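Local structure of pectate lyase (Bacillus, 3VMV) at residues 131-136 / 166-171; 178-183 / 208-213; 194-199 / 216-221. The protein probably cleaves polygalacturonate, the backbone of pectin, by beta-elimination, as a secreted enzyme of polysaccharide lyase family 1. One frame throughout, in Å; residues are numbered along the deposited sequence.

Overall arrangement
The chain winds as a right-handed parallel beta-helix, and each contact pairs strands of successive coils. Residues 131-136 come first. Contact 1 closes when residues 166-171 return beside them, 29 residues later, before either of the others opens. Contacts 2 and 3 cross: 178-183 opens contact 2, 194-199 opens contact 3, 208-213 closes contact 2 and 216-221 closes contact 3. Contacts 1 and 3 lie side by side, their centres about 9 Å apart, because strands 165-175 and 192-197 are neighbours. Contact 2 belongs to another face of the coils. Its Met179, Val181, Pro209 and Ile211 meet Tyr196, Val216 and Met218 of contact 3 in the interior.

Contact 1. Residues 131-136 / 166-171; sequences NVWIDH and TVSWNK
Ser168 OG joins Trp133 and Asp135 where two coils of the parallel beta-helix run side by side. The hydroxyl gives a hydrogen bond to Asp135 OD1 (2.7 Å) through the anti lone pair of that oxygen. It also accepts one from Trp133 NE1 (2.8 Å), slightly tilted from the indole plane. Trp133 CG is anti to the backbone N (chi1 -174°), which lays the indole along Thr166, with CD1 3.9 Å from Thr166 CG2. Asp135 CB covers part of one indole face. Residues 132-136 carry the VWIDH sequence signature of pectate lyases. Regular parallel backbone bonds join the strands, the last from His136 N to Ser168 O. Ile134 O is gripped twice, by Ser168 N and by Asn170 ND2 (3.0 Å), the amide coming from above the carbonyl plane. Asn170 OD1 accepts from Asn137 N, so the amide is held at both ends. In the next shell, His136 ND1 gives a hydrogen bond to Asp135 OD2 (2.7 Å), which fixes the imidazole. Its plane is nearly parallel to the indole of Trp169 but slid aside. Trp169 CB, not the indole, sits over the imidazole centre, 3.4 Å from the centroid of the His136 ring, as a CH-pi contact.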
loop_
_atom_site.group_PDB
_atom_site.type_symbol
_atom_site.label_atom_id
_atom_site.label_comp_id
_atom_site.label_asym_id
_atom_site.label_seq_id
_atom_site.Cartn_x
_atom_site.Cartn_y
_atom_site.Cartn_z
ATOM N N ASN A 131 8.118 -6.997 -6.881
ATOM C CA ASN A 131 7.010 -7.554 -7.692
ATOM C C ASN A 131 5.885 -8.020 -6.801
ATOM O O ASN A 131 5.681 -9.187 -6.604
ATOM C CB ASN A 131 7.487 -8.645 -8.661
ATOM C CG ASN A 131 8.264 -8.048 -9.801
ATOM O OD1 ASN A 131 7.673 -7.570 -10.790
ATOM N ND2 ASN A 131 9.557 -7.977 -9.646
ATOM N N VAL A 132 5.217 -7.044 -6.204
ATOM C CA VAL A 132 4.161 -7.272 -5.267
ATOM C C VAL A 132 2.934 -6.515 -5.734
ATOM O O VAL A 132 3.045 -5.326 -6.065
ATOM C CB VAL A 132 4.562 -6.712 -3.923
ATOM C CG1 VAL A 132 3.438 -6.850 -2.912
ATOM C CG2 VAL A 132 5.858 -7.374 -3.387
ATOM N N TRP A 133 1.800 -7.201 -5.781
ATOM C CA TRP A 133 0.532 -6.605 -6.187
ATOM C C TRP A 133 -0.452 -6.701 -5.011
ATOM O O TRP A 133 -0.756 -7.819 -4.561
ATOM C CB TRP A 133 0.043 -7.373 -7.413
ATOM C CG TRP A 133 -1.198 -6.800 -8.050
ATOM C CD1 TRP A 133 -1.605 -5.496 -7.990
ATOM C CD2 TRP A 133 -2.126 -7.484 -8.893
ATOM N NE1 TRP A 133 -2.768 -5.326 -8.734
ATOM C CE2 TRP A 133 -3.109 -6.540 -9.283
ATOM C CE3 TRP A 133 -2.244 -8.822 -9.324
ATOM C CZ2 TRP A 133 -4.166 -6.870 -10.121
ATOM C CZ3 TRP A 133 -3.288 -9.154 -10.166
ATOM C CH2 TRP A 133 -4.248 -8.189 -10.532
ATOM N N ILE A 134 -0.889 -5.544 -4.507
ATOM C CA ILE A 134 -1.826 -5.454 -3.377
ATOM C C ILE A 134 -3.115 -4.900 -3.988
ATOM O O ILE A 134 -3.128 -3.720 -4.339
ATOM C CB ILE A 134 -1.237 -4.538 -2.347
ATOM C CG1 ILE A 134 -0.006 -5.234 -1.764
ATOM C CG2 ILE A 134 -2.306 -4.184 -1.224
ATOM C CD1 ILE A 134 0.908 -4.296 -0.937
ATOM N N ASP A 135 -4.108 -5.775 -4.164
ATOM C CA ASP A 135 -5.278 -5.459 -5.003
ATOM C C ASP A 135 -6.591 -5.816 -4.341
ATOM O O ASP A 135 -6.773 -6.890 -3.808
ATOM C CB ASP A 135 -5.112 -6.218 -6.319
ATOM C CG ASP A 135 -6.291 -6.010 -7.278
ATOM O OD1 ASP A 135 -6.334 -4.936 -7.891
ATOM O OD2 ASP A 135 -7.135 -6.911 -7.376
ATOM N N HIS A 136 -7.555 -4.909 -4.395
ATOM C CA HIS A 136 -8.922 -5.227 -3.987
ATOM C C HIS A 136 -9.047 -5.644 -2.527
ATOM O O HIS A 136 -9.821 -6.517 -2.184
ATOM C CB HIS A 136 -9.568 -6.267 -4.930
ATOM C CG HIS A 136 -10.169 -5.663 -6.164
ATOM N ND1 HIS A 136 -9.536 -5.693 -7.388
ATOM C CD2 HIS A 136 -11.324 -4.974 -6.350
ATOM C CE1 HIS A 136 -10.316 -5.113 -8.294
ATOM N NE2 HIS A 136 -11.395 -4.648 -7.687
ATOM N N THR A 166 2.574 -2.582 -7.037
ATOM C CA THR A 166 1.324 -1.930 -7.445
ATOM C C THR A 166 0.278 -2.121 -6.379
ATOM O O THR A 166 0.048 -3.249 -5.947
ATOM C CB THR A 166 0.822 -2.488 -8.762
ATOM O OG1 THR A 166 1.697 -2.080 -9.817
ATOM C CG2 THR A 166 -0.576 -1.941 -9.103
ATOM N N VAL A 167 -0.344 -1.019 -5.987
ATOM C CA VAL A 167 -1.376 -0.975 -4.974
ATOM C C VAL A 167 -2.615 -0.455 -5.705
ATOM O O VAL A 167 -2.663 0.728 -6.085
ATOM C CB VAL A 167 -0.959 0.017 -3.903
ATOM C CG1 VAL A 167 -2.046 0.215 -2.823
ATOM C CG2 VAL A 167 0.359 -0.477 -3.256
ATOM N N SER A 168 -3.572 -1.338 -5.903
ATOM C CA SER A 168 -4.715 -1.027 -6.766
ATOM C C SER A 168 -6.039 -1.448 -6.176
ATOM O O SER A 168 -6.164 -2.496 -5.555
ATOM C CB SER A 168 -4.496 -1.692 -8.135
ATOM O OG SER A 168 -4.365 -3.101 -8.033
ATOM N N TRP A 169 -7.070 -0.645 -6.438
ATOM C CA TRP A 169 -8.452 -1.049 -6.126
ATOM C C TRP A 169 -8.727 -1.330 -4.650
ATOM O O TRP A 169 -9.633 -2.076 -4.335
ATOM C CB TRP A 169 -8.906 -2.259 -6.984
ATOM C CG TRP A 169 -8.922 -1.893 -8.467
ATOM C CD1 TRP A 169 -8.010 -2.280 -9.429
ATOM C CD2 TRP A 169 -9.940 -1.126 -9.145
ATOM N NE1 TRP A 169 -8.418 -1.792 -10.667
ATOM C CE2 TRP A 169 -9.573 -1.070 -10.515
ATOM C CE3 TRP A 169 -11.109 -0.472 -8.722
ATOM C CZ2 TRP A 169 -10.348 -0.381 -11.483
ATOM C CZ3 TRP A 169 -11.890 0.197 -9.693
ATOM C CH2 TRP A 169 -11.481 0.227 -11.054
ATOM N N ASN A 170 -7.941 -0.732 -3.753
ATOM C CA ASN A 170 -8.145 -0.984 -2.334
ATOM C C ASN A 170 -8.912 0.131 -1.694
ATOM O O ASN A 170 -8.983 1.239 -2.239
ATOM C CB ASN A 170 -6.788 -1.055 -1.608
ATOM C CG ASN A 170 -5.849 -2.097 -2.202
ATOM O OD1 ASN A 170 -6.036 -3.295 -1.983
ATOM N ND2 ASN A 170 -4.783 -1.638 -2.892
ATOM N N LYS A 171 -9.470 -0.127 -0.522
ATOM C CA LYS A 171 -9.998 0.979 0.303
ATOM C C LYS A 171 -9.070 1.133 1.499
ATOM O O LYS A 171 -8.679 0.141 2.106
ATOM C CB LYS A 171 -11.392 0.669 0.805
ATOM C CG LYS A 171 -12.422 0.505 -0.335
ATOM C CD LYS A 171 -13.831 0.337 0.265
ATOM C CE LYS A 171 -14.888 0.299 -0.857
ATOM N NZ LYS A 171 -16.260 0.225 -0.252
#

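Contact 2. Residues 178-183 / 208-213; sequences TMLVGH and VPLIRY
Leu180 and Leu210 lie side by side on one face of the paired strands, their CD1 atoms 3.5 Å apart. On the other face Val181 CB is 4.3 Å from Ile211 CG2. Met179 CB rests against Pro209 CB at 3.9 Å. The Met179 chain bends at its last torsion (chi3 -57°), which brings CE back to Val208 CG1 at 4.1 Å. The peptide before Pro209 is cis. Three backbone bonds join the parallel strands: Leu210 N to Met179 O, Val181 N to Leu210 O, and Arg212 N to Val181 O. Beyond them the edge turns polar. Arg212 runs extended from CG to NE, and its NH1 gives a hydrogen bond to Gly182 O (2.9 Å) within the guanidinium plane. Gly182 has backbone angles that would jam a CB against the preceding carbonyl, and a CB would also crowd Arg212 CB. The NE of Arg212 forms a salt bridge with Asp185, while Arg234 brings a like charge close to NH2. An alanine at Arg212 would probably leave Gly182 O without this donor and the Asp185 carboxylate without its mate. Arg207 to Arg212 reads RVPLIR, which fits the RxPxxR pattern of pectate lyases. The arrangement is that of two adjacent coils in a parallel beta-helix of this family.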
loop_
_atom_site.group_PDB
_atom_site.type_symbol
_atom_site.label_atom_id
_atom_site.label_comp_id
_atom_site.label_asym_id
_atom_site.label_seq_id
_atom_site.Cartn_x
_atom_site.Cartn_y
_atom_site.Cartn_z
ATOM N N THR A 178 -1.326 6.700 7.162
ATOM C CA THR A 178 -1.854 5.721 6.192
ATOM C C THR A 178 -0.800 4.859 5.473
ATOM O O THR A 178 -0.863 3.624 5.563
ATOM C CB THR A 178 -2.758 6.420 5.175
ATOM O OG1 THR A 178 -3.625 7.345 5.853
ATOM C CG2 THR A 178 -3.672 5.419 4.450
ATOM N N MET A 179 0.154 5.487 4.782
ATOM C CA MET A 179 1.093 4.757 3.932
ATOM C C MET A 179 2.445 5.409 3.928
ATOM O O MET A 179 2.568 6.633 3.750
ATOM C CB MET A 179 0.606 4.775 2.487
ATOM C CG MET A 179 -0.689 4.053 2.287
ATOM S SD MET A 179 -1.194 3.956 0.547
ATOM C CE MET A 179 -1.250 5.682 0.058
ATOM N N LEU A 180 3.496 4.606 4.102
ATOM C CA LEU A 180 4.872 5.100 4.026
ATOM C C LEU A 180 5.562 4.495 2.795
ATOM O O LEU A 180 5.315 3.307 2.446
ATOM C CB LEU A 180 5.600 4.634 5.309
ATOM C CG LEU A 180 6.827 5.160 5.999
ATOM C CD1 LEU A 180 6.589 6.603 6.432
ATOM C CD2 LEU A 180 7.143 4.261 7.199
ATOM N N VAL A 181 6.411 5.286 2.138
ATOM C CA VAL A 181 7.301 4.750 1.128
ATOM C C VAL A 181 8.662 5.269 1.495
ATOM O O VAL A 181 9.031 6.390 1.118
ATOM C CB VAL A 181 6.882 5.195 -0.296
ATOM C CG1 VAL A 181 7.871 4.665 -1.348
ATOM C CG2 VAL A 181 5.465 4.732 -0.608
ATOM N N GLY A 182 9.446 4.455 2.196
ATOM C CA GLY A 182 10.723 4.871 2.766
ATOM C C GLY A 182 10.517 5.360 4.197
ATOM O O GLY A 182 9.809 6.331 4.411
ATOM N N HIS A 183 11.150 4.680 5.158
ATOM C CA HIS A 183 10.886 4.916 6.587
ATOM C C HIS A 183 11.889 5.856 7.251
ATOM O O HIS A 183 11.691 6.265 8.394
ATOM C CB HIS A 183 10.868 3.562 7.351
ATOM C CG HIS A 183 12.231 2.978 7.588
ATOM N ND1 HIS A 183 13.055 2.534 6.574
ATOM C CD2 HIS A 183 12.954 2.846 8.730
ATOM C CE1 HIS A 183 14.211 2.133 7.075
ATOM N NE2 HIS A 183 14.179 2.319 8.384
ATOM N N VAL A 208 -0.455 9.980 2.642
ATOM C CA VAL A 208 -1.244 9.378 1.551
ATOM C C VAL A 208 -0.612 9.504 0.164
ATOM O O VAL A 208 -1.227 10.061 -0.771
ATOM C CB VAL A 208 -2.718 9.889 1.550
ATOM C CG1 VAL A 208 -3.629 8.887 0.866
ATOM C CG2 VAL A 208 -3.209 10.102 2.989
ATOM N N PRO A 209 0.618 8.973 -0.011
ATOM C CA PRO A 209 1.556 8.393 0.961
ATOM C C PRO A 209 2.561 9.458 1.453
ATOM O O PRO A 209 2.675 10.559 0.868
ATOM C CB PRO A 209 2.318 7.348 0.126
ATOM C CG PRO A 209 1.948 7.646 -1.371
ATOM C CD PRO A 209 1.170 8.926 -1.367
ATOM N N LEU A 210 3.324 9.098 2.485
ATOM C CA LEU A 210 4.579 9.762 2.823
ATOM C C LEU A 210 5.631 9.121 1.916
ATOM O O LEU A 210 5.851 7.910 2.003
ATOM C CB LEU A 210 4.929 9.549 4.306
ATOM C CG LEU A 210 6.109 10.328 4.875
ATOM C CD1 LEU A 210 6.146 10.102 6.390
ATOM C CD2 LEU A 210 7.476 9.935 4.239
ATOM N N ILE A 211 6.194 9.906 0.987
ATOM C CA ILE A 211 7.133 9.334 0.022
ATOM C C ILE A 211 8.496 9.942 0.227
ATOM O O ILE A 211 8.664 11.144 0.059
ATOM C CB ILE A 211 6.689 9.581 -1.461
ATOM C CG1 ILE A 211 5.249 9.136 -1.692
ATOM C CG2 ILE A 211 7.630 8.832 -2.442
ATOM C CD1 ILE A 211 4.696 9.651 -3.017
ATOM N N ARG A 212 9.490 9.100 0.529
ATOM C CA ARG A 212 10.893 9.507 0.531
ATOM C C ARG A 212 11.612 8.900 -0.663
ATOM O O ARG A 212 11.543 7.688 -0.847
ATOM C CB ARG A 212 11.636 9.076 1.804
ATOM C CG ARG A 212 11.189 9.793 3.066
ATOM C CD ARG A 212 11.905 9.122 4.243
ATOM N NE ARG A 212 11.782 9.842 5.519
ATOM C CZ ARG A 212 10.901 9.506 6.467
ATOM N NH1 ARG A 212 10.037 8.504 6.284
ATOM N NH2 ARG A 212 10.886 10.199 7.600
ATOM N N TYR A 213 12.303 9.742 -1.449
ATOM C CA TYR A 213 13.227 9.308 -2.546
ATOM C C TYR A 213 12.608 8.661 -3.771
ATOM O O TYR A 213 13.109 8.859 -4.901
ATOM C CB TYR A 213 14.344 8.318 -2.064
ATOM C CG TYR A 213 15.140 8.809 -0.880
ATOM C CD1 TYR A 213 16.115 9.804 -1.033
ATOM C CD2 TYR A 213 14.883 8.314 0.387
ATOM C CE1 TYR A 213 16.836 10.294 0.071
ATOM C CE2 TYR A 213 15.595 8.792 1.483
ATOM C CZ TYR A 213 16.562 9.775 1.308
ATOM O OH TYR A 213 17.253 10.261 2.385
#

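Contact 3. Residues 194-199 / 216-221; sequences ITYHHN and VHMFNN
Asn199 and Asn221 lie side by side at the turn after both strands, their amide planes 6° apart. Asn221 OD1 accepts twice from Asn199, from the backbone N (2.9 Å) and from ND2 (3.0 Å). Asn221 ND2 reaches back to Tyr196 O (3.2 Å), above the carbonyl plane. The same carbonyl takes the backbone bond from Phe219 N, so it is gripped twice. Both asparagines have CG anti to the carbonyl carbon (chi1 -58° and -54°), which sets the two amides at matching positions in successive coils. Such a row of hydrogen-bonded asparagines at a turn is characteristic of pectate lyase beta-helices. Backbone bonds from His217 N to Ile194 O and from Tyr196 N to His217 O complete the pairing, with a weak one from His198 N to Phe219 O. Within one segment, His197 ND1 and His198 ND1 share a hydrogen bond of 2.8 Å that fixes the rotation of both rings.

Packing follows on both faces. His197 CB sits over the centre of the Phe219 ring, 3.4 Å from its centroid. The two rings are nearly parallel but slid apart, and Thr195 CG2 touches Phe219 CE2 at 3.8 Å. Asn220 CB lies over one face of the His198 imidazole. On the inner face the Tyr196 ring meets Val216 CG1 at its edge, 3.8 Å from CE2 of Tyr196. Met218 runs alongside, with SD 5.2 Å from the centroid of the Tyr196 ring in an oblique Met-aromatic contact and CE against Tyr196 CB.

Tyr302 binds Thr195 OG1 and His217 ND1, and Glu242 takes His217 NE2. The row continues on both sides: Asn199 OD1 accepts from Asn170 N, and Asn244 OD1 from Asn221 N. The pair is thus flanked by strand 165-175, beside 194-197, and by strand 238-242, beside 216-219.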
loop_
_atom_site.group_PDB
_atom_site.type_symbol
_atom_site.label_atom_id
_atom_site.label_comp_id
_atom_site.label_asym_id
_atom_site.label_seq_id
_atom_site.Cartn_x
_atom_site.Cartn_y
_atom_site.Cartn_z
ATOM N N ILE A 194 6.785 2.481 -7.414
ATOM C CA ILE A 194 5.473 2.127 -6.828
ATOM C C ILE A 194 4.348 2.806 -7.624
ATOM O O ILE A 194 4.418 4.005 -7.872
ATOM C CB ILE A 194 5.380 2.668 -5.383
ATOM C CG1 ILE A 194 6.722 2.543 -4.640
ATOM C CG2 ILE A 194 4.187 2.075 -4.607
ATOM C CD1 ILE A 194 7.150 1.070 -4.377
ATOM N N THR A 195 3.303 2.053 -7.948
ATOM C CA THR A 195 2.096 2.591 -8.577
ATOM C C THR A 195 0.943 2.455 -7.597
ATOM O O THR A 195 0.722 1.361 -7.049
ATOM C CB THR A 195 1.759 1.716 -9.805
ATOM O OG1 THR A 195 2.842 1.774 -10.733
ATOM C CG2 THR A 195 0.454 2.187 -10.496
ATOM N N TYR A 196 0.145 3.510 -7.473
ATOM C CA TYR A 196 -1.125 3.444 -6.774
ATOM C C TYR A 196 -2.214 3.856 -7.752
ATOM O O TYR A 196 -2.165 4.958 -8.288
ATOM C CB TYR A 196 -1.162 4.432 -5.611
ATOM C CG TYR A 196 -0.128 4.233 -4.536
ATOM C CD1 TYR A 196 -0.424 3.539 -3.379
ATOM C CD2 TYR A 196 1.146 4.761 -4.665
ATOM C CE1 TYR A 196 0.554 3.381 -2.381
ATOM C CE2 TYR A 196 2.119 4.593 -3.659
ATOM C CZ TYR A 196 1.781 3.906 -2.525
ATOM O OH TYR A 196 2.770 3.743 -1.554
ATOM N N HIS A 197 -3.200 2.998 -7.967
ATOM C CA HIS A 197 -4.311 3.396 -8.828
ATOM C C HIS A 197 -5.627 2.818 -8.395
ATOM O O HIS A 197 -5.718 1.718 -7.842
ATOM C CB HIS A 197 -3.995 3.084 -10.333
ATOM C CG HIS A 197 -4.103 1.643 -10.710
ATOM N ND1 HIS A 197 -5.278 1.083 -11.179
ATOM C CD2 HIS A 197 -3.189 0.641 -10.697
ATOM C CE1 HIS A 197 -5.069 -0.202 -11.441
ATOM N NE2 HIS A 197 -3.810 -0.493 -11.149
ATOM N N HIS A 198 -6.683 3.597 -8.616
ATOM C CA HIS A 198 -8.050 3.165 -8.306
ATOM C C HIS A 198 -8.283 2.795 -6.863
ATOM O O HIS A 198 -9.108 1.956 -6.567
ATOM C CB HIS A 198 -8.508 2.060 -9.266
ATOM C CG HIS A 198 -8.700 2.546 -10.667
ATOM N ND1 HIS A 198 -7.700 2.498 -11.621
ATOM C CD2 HIS A 198 -9.753 3.166 -11.249
ATOM C CE1 HIS A 198 -8.160 3.014 -12.751
ATOM N NE2 HIS A 198 -9.405 3.414 -12.555
ATOM N N ASN A 199 -7.560 3.442 -5.961
ATOM C CA ASN A 199 -7.861 3.251 -4.541
ATOM C C ASN A 199 -8.798 4.328 -4.032
ATOM O O ASN A 199 -8.843 5.449 -4.567
ATOM C CB ASN A 199 -6.571 3.328 -3.697
ATOM C CG ASN A 199 -5.531 2.297 -4.120
ATOM O OD1 ASN A 199 -5.650 1.110 -3.832
ATOM N ND2 ASN A 199 -4.501 2.757 -4.873
ATOM N N VAL A 216 7.103 7.366 -8.001
ATOM C CA VAL A 216 5.763 6.868 -7.722
ATOM C C VAL A 216 4.776 7.439 -8.741
ATOM O O VAL A 216 4.879 8.611 -9.104
ATOM C CB VAL A 216 5.352 7.298 -6.310
ATOM C CG1 VAL A 216 3.936 6.903 -6.012
ATOM C CG2 VAL A 216 6.323 6.718 -5.286
ATOM N N HIS A 217 3.845 6.618 -9.217
ATOM C CA HIS A 217 2.739 7.077 -10.065
ATOM C C HIS A 217 1.445 6.857 -9.300
ATOM O O HIS A 217 1.191 5.739 -8.865
ATOM C CB HIS A 217 2.775 6.264 -11.346
ATOM C CG HIS A 217 1.758 6.631 -12.393
ATOM N ND1 HIS A 217 1.372 5.710 -13.343
ATOM C CD2 HIS A 217 1.092 7.774 -12.672
ATOM C CE1 HIS A 217 0.524 6.287 -14.185
ATOM N NE2 HIS A 217 0.321 7.531 -13.795
ATOM N N MET A 218 0.656 7.911 -9.127
ATOM C CA MET A 218 -0.679 7.793 -8.553
ATOM C C MET A 218 -1.692 8.261 -9.580
ATOM O O MET A 218 -1.672 9.452 -9.957
ATOM C CB MET A 218 -0.801 8.648 -7.308
ATOM C CG MET A 218 0.301 8.365 -6.305
ATOM S SD MET A 218 -0.030 9.115 -4.684
ATOM C CE MET A 218 -1.262 8.021 -3.986
ATOM N N PHE A 219 -2.512 7.322 -10.058
ATOM C CA PHE A 219 -3.571 7.718 -10.991
ATOM C C PHE A 219 -4.927 7.154 -10.648
ATOM O O PHE A 219 -5.049 6.029 -10.146
ATOM C CB PHE A 219 -3.187 7.420 -12.469
ATOM C CG PHE A 219 -3.076 5.936 -12.829
ATOM C CD1 PHE A 219 -4.142 5.286 -13.458
ATOM C CD2 PHE A 219 -1.907 5.226 -12.597
ATOM C CE1 PHE A 219 -4.064 3.960 -13.859
ATOM C CE2 PHE A 219 -1.814 3.866 -12.971
ATOM C CZ PHE A 219 -2.894 3.231 -13.612
ATOM N N ASN A 220 -5.973 7.946 -10.921
ATOM C CA ASN A 220 -7.340 7.439 -10.818
ATOM C C ASN A 220 -7.690 6.983 -9.415
ATOM O O ASN A 220 -8.541 6.111 -9.278
ATOM C CB ASN A 220 -7.612 6.297 -11.821
ATOM C CG ASN A 220 -7.729 6.792 -13.274
ATOM O OD1 ASN A 220 -7.819 8.032 -13.584
ATOM N ND2 ASN A 220 -7.719 5.854 -14.170
ATOM N N ASN A 221 -7.071 7.601 -8.411
ATOM C CA ASN A 221 -7.526 7.379 -7.018
ATOM C C ASN A 221 -8.556 8.427 -6.599
ATOM O O ASN A 221 -8.649 9.504 -7.233
ATOM C CB ASN A 221 -6.348 7.433 -6.041
ATOM C CG ASN A 221 -5.231 6.494 -6.422
ATOM O OD1 ASN A 221 -5.300 5.272 -6.199
ATOM N ND2 ASN A 221 -4.181 7.054 -7.020
#